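Side-chain contacts in putative mandelate racemase (Bordetella bronchiseptica, PDB 3OZY), which is of unknown function but, as a magnesium-binding member of the enolase superfamily, probably abstracts a proton from the carbon next to an acid sugar's carboxylate: residues Leu212-Ile217 against Tyr224-Pro229; Leu230-Ile235 against Ile250-Asn255; Asp264-Asp269 against Ala297-Asn302. All coordinates share one frame; numbering follows the deposited sequence. Where two conformers were deposited one is given.

Contact 1: residues Leu212-Ile217 against Tyr224-Pro229; sequences LAMLRI and YWFEEP. With MG (magnesium ion), chain C.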
loop_
_atom_site.group_PDB
_atom_site.type_symbol
_atom_site.label_atom_id
_atom_site.label_comp_id
_atom_site.label_asym_id
_atom_site.label_seq_id
_atom_site.Cartn_x
_atom_site.Cartn_y
_atom_site.Cartn_z
ATOM N N LEU A 212 8.051 17.016 19.374
ATOM C CA LEU A 212 9.036 18.056 19.651
ATOM C C LEU A 212 9.402 18.097 21.132
ATOM O O LEU A 212 10.572 18.247 21.487
ATOM C CB LEU A 212 8.519 19.421 19.189
ATOM C CG LEU A 212 8.558 19.666 17.677
ATOM C CD1 LEU A 212 7.595 20.788 17.295
ATOM C CD2 LEU A 212 9.979 19.973 17.216
ATOM N N ALA A 213 8.406 17.954 22.002
ATOM C CA ALA A 213 8.674 17.943 23.439
ATOM C C ALA A 213 9.526 16.724 23.783
ATOM O O ALA A 213 10.487 16.826 24.556
ATOM C CB ALA A 213 7.372 17.928 24.220
ATOM N N MET A 214 9.192 15.576 23.210
ATOM C CA MET A 214 9.970 14.390 23.531
ATOM C C MET A 214 11.394 14.496 22.991
ATOM O O MET A 214 12.345 14.107 23.675
ATOM C CB MET A 214 9.291 13.125 23.018
ATOM C CG MET A 214 10.031 11.884 23.455
ATOM S SD MET A 214 9.166 10.351 23.091
ATOM C CE MET A 214 7.825 10.415 24.273
ATOM N N LEU A 215 11.552 15.030 21.781
ATOM C CA LEU A 215 12.889 15.179 21.193
ATOM C C LEU A 215 13.844 15.925 22.137
ATOM O O LEU A 215 15.033 15.590 22.239
ATOM C CB LEU A 215 12.803 15.881 19.833
ATOM C CG LEU A 215 14.125 16.140 19.114
ATOM C CD1 LEU A 215 14.894 14.835 18.843
ATOM C CD2 LEU A 215 13.859 16.889 17.807
ATOM N N ARG A 216 13.337 16.929 22.845
ATOM C CA ARG A 216 14.170 17.650 23.816
ATOM C C ARG A 216 14.724 16.705 24.882
ATOM O O ARG A 216 15.891 16.797 25.271
ATOM C CB ARG A 216 13.373 18.774 24.484
ATOM C CG ARG A 216 13.087 19.947 23.561
ATOM C CD ARG A 216 12.053 20.867 24.176
ATOM N NE ARG A 216 11.896 22.083 23.388
ATOM C CZ ARG A 216 11.055 23.062 23.701
ATOM N NH1 ARG A 216 10.269 22.960 24.766
ATOM N NH2 ARG A 216 10.984 24.137 22.935
ATOM N N ILE A 217 13.861 15.812 25.365
ATOM C CA ILE A 217 14.233 14.790 26.342
ATOM C C ILE A 217 15.278 13.851 25.753
ATOM O O ILE A 217 16.299 13.555 26.382
ATOM C CB ILE A 217 13.009 13.945 26.765
ATOM C CG1 ILE A 217 11.923 14.836 27.380
ATOM C CG2 ILE A 217 13.426 12.825 27.725
ATOM C CD1 ILE A 217 12.368 15.563 28.628
ATOM N N TYR A 224 20.419 7.812 20.523
ATOM C CA TYR A 224 20.966 7.603 19.185
ATOM C C TYR A 224 19.973 7.974 18.073
ATOM O O TYR A 224 20.331 8.656 17.102
ATOM C CB TYR A 224 21.408 6.142 19.042
ATOM C CG TYR A 224 22.212 5.856 17.797
ATOM C CD1 TYR A 224 23.586 6.092 17.759
ATOM C CD2 TYR A 224 21.607 5.331 16.659
ATOM C CE1 TYR A 224 24.321 5.829 16.616
ATOM C CE2 TYR A 224 22.338 5.068 15.515
ATOM C CZ TYR A 224 23.686 5.314 15.494
ATOM O OH TYR A 224 24.406 5.053 14.347
ATOM N N TRP A 225 18.732 7.511 18.198
ATOM C CA TRP A 225 17.701 7.845 17.227
ATOM C C TRP A 225 16.311 7.847 17.832
ATOM O O TRP A 225 16.105 7.305 18.922
ATOM C CB TRP A 225 17.784 6.978 15.960
ATOM C CG TRP A 225 17.271 5.534 15.982
ATOM C CD1 TRP A 225 16.129 5.032 16.570
ATOM C CD2 TRP A 225 17.854 4.457 15.249
ATOM N NE1 TRP A 225 16.007 3.679 16.272
ATOM C CE2 TRP A 225 17.054 3.312 15.457
ATOM C CE3 TRP A 225 18.994 4.348 14.444
ATOM C CZ2 TRP A 225 17.367 2.069 14.888
ATOM C CZ3 TRP A 225 19.304 3.122 13.880
ATOM C CH2 TRP A 225 18.497 1.998 14.105
ATOM N N PHE A 226 15.394 8.492 17.108
ATOM C CA PHE A 226 13.971 8.628 17.429
ATOM C C PHE A 226 13.257 7.995 16.233
ATOM O O PHE A 226 13.198 8.588 15.145
ATOM C CB PHE A 226 13.647 10.128 17.504
ATOM C CG PHE A 226 12.309 10.479 18.116
ATOM C CD1 PHE A 226 11.468 9.528 18.655
ATOM C CD2 PHE A 226 11.936 11.816 18.180
ATOM C CE1 PHE A 226 10.264 9.911 19.251
ATOM C CE2 PHE A 226 10.752 12.205 18.761
ATOM C CZ PHE A 226 9.905 11.257 19.294
ATOM N N GLU A 227 12.740 6.783 16.423
ATOM C CA GLU A 227 12.171 5.970 15.347
ATOM C C GLU A 227 10.646 6.085 15.307
ATOM O O GLU A 227 9.992 6.104 16.355
ATOM C CB GLU A 227 12.603 4.518 15.551
ATOM C CG GLU A 227 11.886 3.513 14.686
ATOM C CD GLU A 227 12.510 2.142 14.775
ATOM O OE1 GLU A 227 13.604 2.013 15.367
ATOM O OE2 GLU A 227 11.912 1.184 14.243
ATOM N N GLU A 228 10.094 6.158 14.091
ATOM C CA GLU A 228 8.659 6.382 13.878
ATOM C C GLU A 228 8.079 7.365 14.896
ATOM O O GLU A 228 7.102 7.075 15.588
ATOM C CB GLU A 228 7.867 5.066 13.858
ATOM C CG GLU A 228 8.136 4.217 12.615
ATOM C CD GLU A 228 7.035 3.206 12.374
ATOM O OE1 GLU A 228 6.456 2.706 13.368
ATOM O OE2 GLU A 228 6.729 2.913 11.199
ATOM N N PRO A 229 8.664 8.562 14.980
ATOM C CA PRO A 229 8.139 9.522 15.958
ATOM C C PRO A 229 6.709 9.944 15.628
ATOM O O PRO A 229 5.932 10.242 16.543
ATOM C CB PRO A 229 9.083 10.716 15.806
ATOM C CG PRO A 229 9.596 10.614 14.380
ATOM C CD PRO A 229 9.762 9.126 14.173
HETATM MG MG MG C . 10.051 0.096 14.867
HETATM O O HOH W 1 8.426 1.613 14.818
HETATM O O HOH W 2 8.173 -1.241 15.432
HETATM O O HOH W 3 11.287 -1.875 15.318
#
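In one of its two conformers, the sulfur of M214 meets the ring of F226 obliquely, neither squarely over the face nor at the rim: SD lies 4.8 Å from the ring centroid and 53° off the ring normal, a Met-aromatic contact. SD comes within 4.0 Å of F226 CZ, with CE1 about equally close. M214 runs out with CG anti to the backbone N (chi1 -175°) and stays extended through chi2; the bend at chi3 (-71°) then turns the methyl CE aside, leaving sulfur as the atom that touches. L215 reaches a different part of the ring, its CD1 standing 4.3 Å from F226 CD2, while its backbone N also approaches F226 CE2. Helix 208-220 thus meets the ring with the M214 sulfur, an L215 methyl and a backbone N. One face of F226 is covered from within its own segment by P229, whose CB stands 3.5 Å above the plane over the ring centre. On the helix side M214 also packs against P178 and D181 of helix 178-192. This is the return half of the beta-alpha-beta unit 197-201, 208-220, 225-227 of the TIM barrel: F226 faces the outer helix, while its neighbours W225 and E227 turn to the barrel interior. There E227 OE2 binds the magnesium ion at 2.2 Å, together with D201 and E254 and three waters. E227 OE1 takes a weak bond from W225 NE1 (3.1 Å) and is also paired with K171 and Q275. E228 OE1 accepts a hydrogen bond from metal-bound water 1 at 2.7 Å. F226 thus turns outward to sulfur and methyl, while E227 and, just past the strand, E228 reach the ion directly or through water, probably helping to fix both.

Contact 2: residues Leu230-Ile235 against Ile250-Asn255; sequences LSIDDI and IATGEN. With MG (magnesium ion), chain C.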
loop_
_atom_site.group_PDB
_atom_site.type_symbol
_atom_site.label_atom_id
_atom_site.label_comp_id
_atom_site.label_asym_id
_atom_site.label_seq_id
_atom_site.Cartn_x
_atom_site.Cartn_y
_atom_site.Cartn_z
ATOM N N LEU A 230 6.369 9.957 14.335
ATOM C CA LEU A 230 5.076 10.427 13.842
ATOM C C LEU A 230 4.499 9.414 12.876
ATOM O O LEU A 230 5.183 8.489 12.442
ATOM C CB LEU A 230 5.247 11.745 13.073
ATOM C CG LEU A 230 5.970 12.874 13.809
ATOM C CD1 LEU A 230 6.324 13.992 12.840
ATOM C CD2 LEU A 230 5.119 13.413 14.951
ATOM N N SER A 231 3.240 9.613 12.513
ATOM C CA SER A 231 2.667 8.924 11.370
ATOM C C SER A 231 3.639 8.949 10.198
ATOM O O SER A 231 4.186 10.008 9.857
ATOM C CB SER A 231 1.388 9.639 10.944
ATOM O OG SER A 231 0.967 9.164 9.671
ATOM N N ILE A 232 3.831 7.800 9.553
ATOM C CA ILE A 232 4.688 7.759 8.369
ATOM C C ILE A 232 4.106 8.562 7.211
ATOM O O ILE A 232 4.794 8.800 6.225
ATOM C CB ILE A 232 4.993 6.313 7.879
ATOM C CG1 ILE A 232 3.891 5.772 6.956
ATOM C CG2 ILE A 232 5.265 5.387 9.062
ATOM C CD1 ILE A 232 2.608 5.427 7.664
ATOM N N ASP A 233 2.849 8.977 7.340
ATOM C CA ASP A 233 2.210 9.792 6.321
ATOM C C ASP A 233 2.526 11.275 6.439
ATOM O O ASP A 233 2.197 12.049 5.529
ATOM C CB ASP A 233 0.701 9.570 6.361
ATOM C CG ASP A 233 0.313 8.192 5.869
ATOM O OD1 ASP A 233 0.884 7.762 4.847
ATOM O OD2 ASP A 233 -0.537 7.538 6.505
ATOM N N ASP A 234 3.143 11.683 7.550
ATOM C CA ASP A 234 3.440 13.092 7.790
ATOM C C ASP A 234 4.923 13.378 7.525
ATOM O O ASP A 234 5.735 13.468 8.456
ATOM C CB ASP A 234 3.069 13.461 9.228
ATOM C CG ASP A 234 3.296 14.917 9.523
ATOM O OD1 ASP A 234 3.588 15.677 8.570
ATOM O OD2 ASP A 234 3.174 15.310 10.705
ATOM N N ILE A 235 5.289 13.505 6.252
ATOM C CA ILE A 235 6.684 13.754 5.905
ATOM C C ILE A 235 7.189 15.085 6.474
ATOM O O ILE A 235 8.293 15.165 7.034
ATOM C CB ILE A 235 6.901 13.693 4.378
ATOM C CG1 ILE A 235 6.541 12.293 3.863
ATOM C CG2 ILE A 235 8.347 14.009 4.040
ATOM C CD1 ILE A 235 6.667 12.122 2.349
ATOM N N ILE A 250 16.630 11.230 13.242
ATOM C CA ILE A 250 15.234 10.918 12.956
ATOM C C ILE A 250 15.199 9.684 12.048
ATOM O O ILE A 250 15.756 9.695 10.940
ATOM C CB ILE A 250 14.509 12.121 12.317
ATOM C CG1 ILE A 250 14.629 13.358 13.219
ATOM C CG2 ILE A 250 13.039 11.796 12.017
ATOM C CD1 ILE A 250 14.183 13.131 14.665
ATOM N N ALA A 251 14.576 8.608 12.532
ATOM C CA ALA A 251 14.583 7.318 11.850
ATOM C C ALA A 251 13.175 6.854 11.529
ATOM O O ALA A 251 12.269 6.991 12.346
ATOM C CB ALA A 251 15.270 6.275 12.740
ATOM N N THR A 252 12.991 6.293 10.342
ATOM C CA THR A 252 11.732 5.650 10.005
ATOM C C THR A 252 11.958 4.728 8.818
ATOM O O THR A 252 12.938 4.864 8.082
ATOM C CB THR A 252 10.600 6.676 9.726
ATOM O OG1 THR A 252 9.359 5.977 9.588
ATOM C CG2 THR A 252 10.887 7.522 8.463
ATOM N N GLY A 253 11.080 3.745 8.652
ATOM C CA GLY A 253 11.130 2.954 7.438
ATOM C C GLY A 253 10.473 1.593 7.439
ATOM O O GLY A 253 10.233 1.050 6.360
ATOM N N GLU A 254 10.170 1.025 8.602
ATOM C CA GLU A 254 9.549 -0.299 8.589
ATOM C C GLU A 254 8.185 -0.287 7.905
ATOM O O GLU A 254 7.737 -1.313 7.398
ATOM C CB GLU A 254 9.445 -0.894 9.984
ATOM C CG GLU A 254 8.331 -0.332 10.817
ATOM C CD GLU A 254 8.519 -0.667 12.269
ATOM O OE1 GLU A 254 7.608 -1.263 12.869
ATOM O OE2 GLU A 254 9.593 -0.341 12.798
ATOM N N ASN A 255 7.531 0.872 7.875
ATOM C CA ASN A 255 6.197 0.961 7.295
ATOM C C ASN A 255 6.129 1.814 6.030
ATOM O O ASN A 255 5.046 2.169 5.570
ATOM C CB ASN A 255 5.188 1.397 8.363
ATOM C CG ASN A 255 4.930 0.295 9.367
ATOM O OD1 ASN A 255 4.604 -0.833 8.987
ATOM N ND2 ASN A 255 5.105 0.597 10.646
HETATM MG MG MG C . 10.051 0.096 14.867
HETATM O O HOH W 4 7.619 7.600 11.053
HETATM O O HOH W 2 8.173 -1.241 15.432
HETATM O O HOH W 1 8.426 1.613 14.818
HETATM O O HOH W 3 11.287 -1.875 15.318
#
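I232 carries the contact, and in one of its two conformers the branches part from CB toward different atoms of the 250-255 segment. Its bond from CA to CB is directed toward that segment. CG2, beside the backbone N, touches two partners lying in different directions: N255 CB at 4.1 Å and T252 OG1 at 4.2 Å. CG1 takes the crowded position between the backbone N and the carbonyl carbon (chi1 85°), which carries it to the backbone O of N255 at 4.0 Å. CD1, at the tip, turns away from T252. The side chain crosses those of T252 and N255 at about a right angle. Where direct polar contact is lacking, water 4 bridges the segments: it donates to L230 O at 2.9 Å and lies 2.8 Å from T252 OG1. The amide of N255 looks elsewhere, its ND2 bonded to E228 and its OD1 to R280. One residue before it, E254 OE2 binds the magnesium ion at 2.2 Å, while E254 OE1 accepts from metal-bound water 2 at 2.6 Å. The 230-235 loop is shaped by a type I turn from S231 to D234 and an ST turn, in which S231 OG accepts from D233 N at 3.0 Å. H99 of the second subunit packs on I232, and R100 of that subunit forms a salt bridge with D233. Within the barrel the loop leaves strand 225-227, D234 caps helix 235-242, and the metal-binding end of neighbouring strand 249-252 lies against it, with Y265 of helix 258-267 bonded to I232 O.

Contact 3: residues Asp264-Asp269 against Ala297-Asn302; sequences DYIRND and AHLAWN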
loop_
_atom_site.group_PDB
_atom_site.type_symbol
_atom_site.label_atom_id
_atom_site.label_comp_id
_atom_site.label_asym_id
_atom_site.label_seq_id
_atom_site.Cartn_x
_atom_site.Cartn_y
_atom_site.Cartn_z
ATOM N N ASP A 264 11.143 10.423 -1.339
ATOM C CA ASP A 264 10.295 11.531 -0.911
ATOM C C ASP A 264 10.752 12.109 0.429
ATOM O O ASP A 264 10.737 13.317 0.616
ATOM C CB ASP A 264 8.829 11.113 -0.839
ATOM C CG ASP A 264 8.175 11.048 -2.197
ATOM O OD1 ASP A 264 8.695 11.669 -3.146
ATOM O OD2 ASP A 264 7.136 10.381 -2.309
ATOM N N TYR A 265 11.139 11.250 1.373
ATOM C CA TYR A 265 11.670 11.758 2.633
ATOM C C TYR A 265 12.968 12.525 2.423
ATOM O O TYR A 265 13.147 13.605 2.979
ATOM C CB TYR A 265 11.858 10.621 3.649
ATOM C CG TYR A 265 10.651 10.356 4.518
ATOM C CD1 TYR A 265 9.543 9.675 4.024
ATOM C CD2 TYR A 265 10.631 10.776 5.838
ATOM C CE1 TYR A 265 8.440 9.441 4.824
ATOM C CE2 TYR A 265 9.536 10.545 6.646
ATOM C CZ TYR A 265 8.446 9.872 6.138
ATOM O OH TYR A 265 7.362 9.650 6.965
ATOM N N ILE A 266 13.868 11.974 1.620
ATOM C CA ILE A 266 15.154 12.628 1.384
ATOM C C ILE A 266 14.980 13.990 0.707
ATOM O O ILE A 266 15.612 14.973 1.102
ATOM C CB ILE A 266 16.100 11.728 0.574
ATOM C CG1 ILE A 266 16.488 10.490 1.391
ATOM C CG2 ILE A 266 17.350 12.504 0.123
ATOM C CD1 ILE A 266 17.229 9.463 0.592
ATOM N N ARG A 267 14.103 14.055 -0.288
ATOM C CA ARG A 267 13.875 15.300 -1.030
ATOM C C ARG A 267 13.240 16.383 -0.166
ATOM O O ARG A 267 13.270 17.573 -0.506
ATOM C CB ARG A 267 13.001 15.050 -2.265
ATOM C CG ARG A 267 13.695 14.274 -3.359
ATOM C CD ARG A 267 12.816 14.155 -4.596
ATOM N NE ARG A 267 12.593 15.448 -5.240
ATOM C CZ ARG A 267 11.417 16.065 -5.304
ATOM N NH1 ARG A 267 10.342 15.508 -4.765
ATOM N NH2 ARG A 267 11.319 17.240 -5.913
ATOM N N ASN A 268 12.648 15.969 0.944
ATOM C CA ASN A 268 12.076 16.910 1.883
ATOM C C ASN A 268 12.906 17.096 3.151
ATOM O O ASN A 268 12.411 17.637 4.138
ATOM C CB ASN A 268 10.647 16.498 2.213
ATOM C CG ASN A 268 9.716 16.710 1.040
ATOM O OD1 ASN A 268 9.333 17.844 0.749
ATOM N ND2 ASN A 268 9.376 15.631 0.333
ATOM N N ASP A 269 14.160 16.648 3.112
ATOM C CA ASP A 269 15.080 16.819 4.242
ATOM C C ASP A 269 14.477 16.276 5.539
ATOM O O ASP A 269 14.641 16.852 6.617
ATOM C CB ASP A 269 15.480 18.297 4.388
ATOM C CG ASP A 269 16.260 18.813 3.181
ATOM O OD1 ASP A 269 17.100 18.067 2.641
ATOM O OD2 ASP A 269 16.037 19.972 2.775
ATOM N N ALA A 297 23.123 10.366 -0.320
ATOM C CA ALA A 297 22.598 11.567 0.323
ATOM C C ALA A 297 23.277 11.887 1.647
ATOM O O ALA A 297 22.848 12.804 2.356
ATOM C CB ALA A 297 21.088 11.416 0.532
ATOM N N HIS A 298 24.319 11.130 1.992
ATOM C CA HIS A 298 25.061 11.325 3.243
ATOM C C HIS A 298 24.190 11.027 4.459
ATOM O O HIS A 298 24.337 11.651 5.514
ATOM C CB HIS A 298 25.678 12.727 3.307
ATOM C CG HIS A 298 26.548 13.027 2.134
ATOM N ND1 HIS A 298 27.872 12.656 2.090
ATOM C CD2 HIS A 298 26.270 13.590 0.934
ATOM C CE1 HIS A 298 28.388 13.018 0.929
ATOM N NE2 HIS A 298 27.433 13.574 0.205
ATOM N N LEU A 299 23.295 10.055 4.281
ATOM C CA LEU A 299 22.416 9.565 5.335
ATOM C C LEU A 299 22.752 8.104 5.621
ATOM O O LEU A 299 23.589 7.510 4.948
ATOM C CB LEU A 299 20.956 9.702 4.895
ATOM C CG LEU A 299 20.541 11.114 4.469
ATOM C CD1 LEU A 299 19.123 11.087 3.908
ATOM C CD2 LEU A 299 20.660 12.110 5.605
ATOM N N ALA A 300 22.083 7.517 6.607
ATOM C CA ALA A 300 22.374 6.151 7.014
ATOM C C ALA A 300 21.228 5.222 6.637
ATOM O O ALA A 300 20.074 5.643 6.596
ATOM C CB ALA A 300 22.612 6.098 8.527
ATOM N N TRP A 301 21.561 3.964 6.348
ATOM C CA TRP A 301 20.573 2.890 6.243
ATOM C C TRP A 301 20.858 1.890 7.352
ATOM O O TRP A 301 21.953 1.329 7.412
ATOM C CB TRP A 301 20.634 2.192 4.882
ATOM C CG TRP A 301 19.761 0.973 4.795
ATOM C CD1 TRP A 301 18.392 0.941 4.760
ATOM C CD2 TRP A 301 20.195 -0.394 4.741
ATOM N NE1 TRP A 301 17.949 -0.366 4.681
ATOM C CE2 TRP A 301 19.037 -1.199 4.667
ATOM C CE3 TRP A 301 21.445 -1.014 4.746
ATOM C CZ2 TRP A 301 19.098 -2.590 4.607
ATOM C CZ3 TRP A 301 21.501 -2.394 4.685
ATOM C CH2 TRP A 301 20.336 -3.164 4.612
ATOM N N ASN A 302 19.878 1.710 8.239
ATOM C CA ASN A 302 19.935 0.747 9.342
ATOM C C ASN A 302 18.566 0.081 9.329
ATOM O O ASN A 302 17.587 0.669 9.787
ATOM C CB ASN A 302 20.155 1.452 10.688
ATOM C CG ASN A 302 21.471 2.196 10.758
ATOM O OD1 ASN A 302 21.511 3.424 10.719
ATOM N ND2 ASN A 302 22.560 1.454 10.867
#
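Helix 258-267 and the turn after helix 284-296 come together with their closest CA atoms, those of I266 and A297, 7.6 Å apart. I266 divides its branches between two partners. CG1, beside the backbone N (chi1 -66°), reaches L299 CD1 at 3.7 Å; CG2, anti to that N, meets A297 CB at 3.9 Å. The tip CD1 of I266 also brushes L299 CD1, at 4.1 Å, as the two side chains slide past each other in opposite directions. All of this is methyl and methylene contact, at a partly exposed edge of the fold. One segment holds the end of helix 258-267, the other starts just past helix 284-296, and each helix ends in a Schellman motif: D269 and H298, both with positive phi, are the C-prime residues, and D269 N bonds to I266 O at 3.0 Å. In the TIM barrel these are successive outer helices at the ends from which the chain turns back into strands 273-274 and 300-301, paired in parallel. N268 braces the first end from its side chain, ND2 giving a bond to D264 O of 2.7 Å at 158°, with the acceptor near the plane of the amide. R242 of helix 235-242 touches L299 and also bonds to D269 O. On the first helix, R267 forms a salt bridge with E236 of the second subunit in one of its two conformers.

In the fold
All three contacts lie in the C-terminal barrel domain and follow one another along the chain, none nested or crossed. Contact 1 closes the short loop from helix 208-220 into strand 225-227. Contact 2 opens directly after it and spans helix 235-242, returning to strand 249-252, the neighbour of strand 225-227 in the barrel; E228 meets N255 and A251 here, and both contacts reach the same magnesium ion. Contact 3 makes the longest closure, over strand 273-274 and helix 284-296, and joins the ends of two outer helices. Y265 links it to contact 2 by packing on T252, while W225 of contact 1 packs on N302 from within the barrel.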